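Local atomic coordinates of ABC transporter ATP-binding protein (Leptospira interrogans serovar Copenhageni, PDB entry 4HZI), a protein that probably binds and hydrolyses ATP as the ATPase subunit of an orphan ABC transporter involved in manganese utilization and tolerance. Residues 147-150 and 151-155. Numbering follows the deposited sequence.
Sequences SPEE and ETKTL
Glu149 and Lys153, one helical turn apart, face each other through a salt bridge in which Lys153 NZ lies 2.9 Å from Glu149 OE2. The lysine meets that oxygen on its anti side, 27° out of the carboxylate plane. The two chains converge from different rotamers: Glu149 sends CG anti to its own nitrogen (chi1 -174°) and stays extended, whereas Lys153 has CG anti to the carbonyl carbon (chi1 -75°) and runs its methylenes past the Glu149 carbonyl, with CG 3.2 Å from Glu149 O. The pair lies on an exposed face.

Next to it, Thr152 turns its hydroxyl back along the helix and donates from OG1 to Pro148 O at 3.1 Å. Thr152 N donates to the same oxygen from the opposite face of the carbonyl plane, so two bonds grip it. Around the turn, a water links Glu150 O to Thr154 OG1, while Thr154 packs on Leu133 and Ile132 of helix 128-133.

The first turn is closed by reciprocal bonds: Glu150 N donates to Ser147 OG at 3.0 Å, and Ser147 N donates to Glu150 OE1 at 2.9 Å, meeting the carboxylate from above its plane. Glu151 N then bonds to Ser147 O, starting the regular i to i+4 pattern. This is the capping box, with Ser147 as N-cap, that opens helix 148-160 in the ABC ATPase domain.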
ATOM      1  N   SER A 147     -23.401 -23.197 -16.720  1.00 41.69           N
ATOM      2  CA  SER A 147     -24.087 -23.728 -17.871  1.00 41.78           C
ATOM      3  C   SER A 147     -23.236 -23.467 -19.097  1.00 46.33           C
ATOM      4  O   SER A 147     -22.362 -22.577 -19.085  1.00 43.19           O
ATOM      5  CB  SER A 147     -25.450 -23.047 -18.024  1.00 43.97           C
ATOM      6  OG  SER A 147     -25.326 -21.683 -18.455  1.00 41.38           O
ATOM      7  N   PRO A 148     -23.491 -24.217 -20.181  1.00 39.31           N
ATOM      8  CA  PRO A 148     -22.890 -23.864 -21.476  1.00 42.44           C
ATOM      9  C   PRO A 148     -23.042 -22.368 -21.872  1.00 40.96           C
ATOM     10  O   PRO A 148     -22.096 -21.766 -22.339  1.00 41.25           O
ATOM     11  CB  PRO A 148     -23.630 -24.803 -22.461  1.00 44.08           C
ATOM     12  CG  PRO A 148     -23.917 -26.013 -21.629  1.00 40.08           C
ATOM     13  CD  PRO A 148     -24.309 -25.444 -20.275  1.00 38.19           C
ATOM     14  N   GLU A 149     -24.204 -21.771 -21.667  1.00 41.54           N
ATOM     15  CA  GLU A 149     -24.398 -20.374 -22.061  1.00 46.10           C
ATOM     16  C   GLU A 149     -23.626 -19.402 -21.140  1.00 43.27           C
ATOM     17  O   GLU A 149     -23.165 -18.325 -21.561  1.00 41.35           O
ATOM     18  CB  GLU A 149     -25.871 -20.010 -22.038  1.00 48.46           C
ATOM     19  CG  GLU A 149     -26.134 -18.602 -22.572  1.00 54.22           C
ATOM     20  CD  GLU A 149     -27.584 -18.153 -22.428  1.00 66.04           C
ATOM     21  OE1 GLU A 149     -28.504 -18.989 -22.602  1.00 62.81           O
ATOM     22  OE2 GLU A 149     -27.804 -16.950 -22.146  1.00 70.97           O
ATOM     23  N   GLU A 150     -23.536 -19.758 -19.872  1.00 42.34           N
ATOM     24  CA  GLU A 150     -22.679 -19.009 -18.947  1.00 44.23           C
ATOM     25  C   GLU A 150     -21.192 -19.028 -19.345  1.00 47.10           C
ATOM     26  O   GLU A 150     -20.526 -17.979 -19.341  1.00 39.63           O
ATOM     27  CB  GLU A 150     -22.876 -19.530 -17.520  1.00 51.14           C
ATOM     28  CG  GLU A 150     -24.184 -19.000 -16.920  1.00 41.25           C
ATOM     29  CD  GLU A 150     -24.657 -19.726 -15.674  1.00 52.41           C
ATOM     30  OE1 GLU A 150     -24.031 -20.735 -15.255  1.00 48.15           O
ATOM     31  OE2 GLU A 150     -25.673 -19.255 -15.099  1.00 51.17           O
ATOM     32  N   GLU A 151     -20.676 -20.204 -19.711  1.00 38.71           N
ATOM     33  CA  GLU A 151     -19.319 -20.291 -20.281  1.00 41.76           C
ATOM     34  C   GLU A 151     -19.141 -19.367 -21.475  1.00 42.10           C
ATOM     35  O   GLU A 151     -18.147 -18.660 -21.556  1.00 42.22           O
ATOM     36  CB  GLU A 151     -18.973 -21.716 -20.711  1.00 42.54           C
ATOM     37  CG  GLU A 151     -19.055 -22.746 -19.595  1.00 52.18           C
ATOM     38  CD  GLU A 151     -17.719 -23.049 -18.951  1.00 67.71           C
ATOM     39  OE1 GLU A 151     -16.672 -22.780 -19.580  1.00 77.58           O
ATOM     40  OE2 GLU A 151     -17.724 -23.570 -17.813  1.00 76.16           O
ATOM     41  N   THR A 152     -20.105 -19.363 -22.392  1.00 39.16           N
ATOM     42  CA  THR A 152     -20.033 -18.537 -23.582  1.00 42.69           C
ATOM     43  C   THR A 152     -20.032 -17.050 -23.232  1.00 45.58           C
ATOM     44  O   THR A 152     -19.319 -16.251 -23.861  1.00 40.19           O
ATOM     45  CB  THR A 152     -21.223 -18.832 -24.535  1.00 51.37           C
ATOM     46  OG1 THR A 152     -21.235 -20.234 -24.852  1.00 51.10           O
ATOM     47  CG2 THR A 152     -21.112 -18.027 -25.820  1.00 52.26           C
ATOM     48  N   LYS A 153     -20.852 -16.669 -22.262  1.00 42.32           N
ATOM     49  CA  LYS A 153     -20.935 -15.253 -21.871  1.00 48.70           C
ATOM     50  C   LYS A 153     -19.598 -14.748 -21.283  1.00 43.15           C
ATOM     51  O   LYS A 153     -19.171 -13.614 -21.540  1.00 39.90           O
ATOM     52  CB  LYS A 153     -22.073 -15.044 -20.873  1.00 58.55           C
ATOM     53  CG  LYS A 153     -23.446 -15.092 -21.523  1.00 60.60           C
ATOM     54  CD  LYS A 153     -24.567 -15.031 -20.493  1.00 67.18           C
ATOM     55  CE  LYS A 153     -25.843 -14.477 -21.117  1.00 70.05           C
ATOM     56  NZ  LYS A 153     -27.040 -14.793 -20.301  1.00 73.43           N
ATOM     57  N   THR A 154     -18.937 -15.600 -20.514  1.00 40.18           N
ATOM     58  CA  THR A 154     -17.622 -15.256 -19.986  1.00 37.99           C
ATOM     59  C   THR A 154     -16.597 -15.069 -21.093  1.00 47.39           C
ATOM     60  O   THR A 154     -15.765 -14.171 -21.029  1.00 36.93           O
ATOM     61  CB  THR A 154     -17.161 -16.267 -18.949  1.00 39.91           C
ATOM     62  OG1 THR A 154     -17.858 -15.995 -17.728  1.00 39.60           O
ATOM     63  CG2 THR A 154     -15.651 -16.173 -18.679  1.00 42.04           C
ATOM     64  N   LEU A 155     -16.660 -15.893 -22.138  1.00 44.43           N
ATOM     65  CA  LEU A 155     -15.703 -15.737 -23.232  1.00 37.12           C
ATOM     66  C   LEU A 155     -15.982 -14.453 -23.952  1.00 36.92           C
ATOM     67  O   LEU A 155     -15.073 -13.796 -24.447  1.00 39.42           O
ATOM     68  CB  LEU A 155     -15.757 -16.933 -24.211  1.00 43.39           C
ATOM     69  CG  LEU A 155     -15.496 -18.304 -23.575  1.00 44.11           C
ATOM     70  CD1 LEU A 155     -15.741 -19.440 -24.575  1.00 51.58           C
ATOM     71  CD2 LEU A 155     -14.088 -18.407 -23.003  1.00 44.41           C
TER
HETATM   72  O   HOH W   1     -20.733 -15.841 -17.426  1.00 41.43           O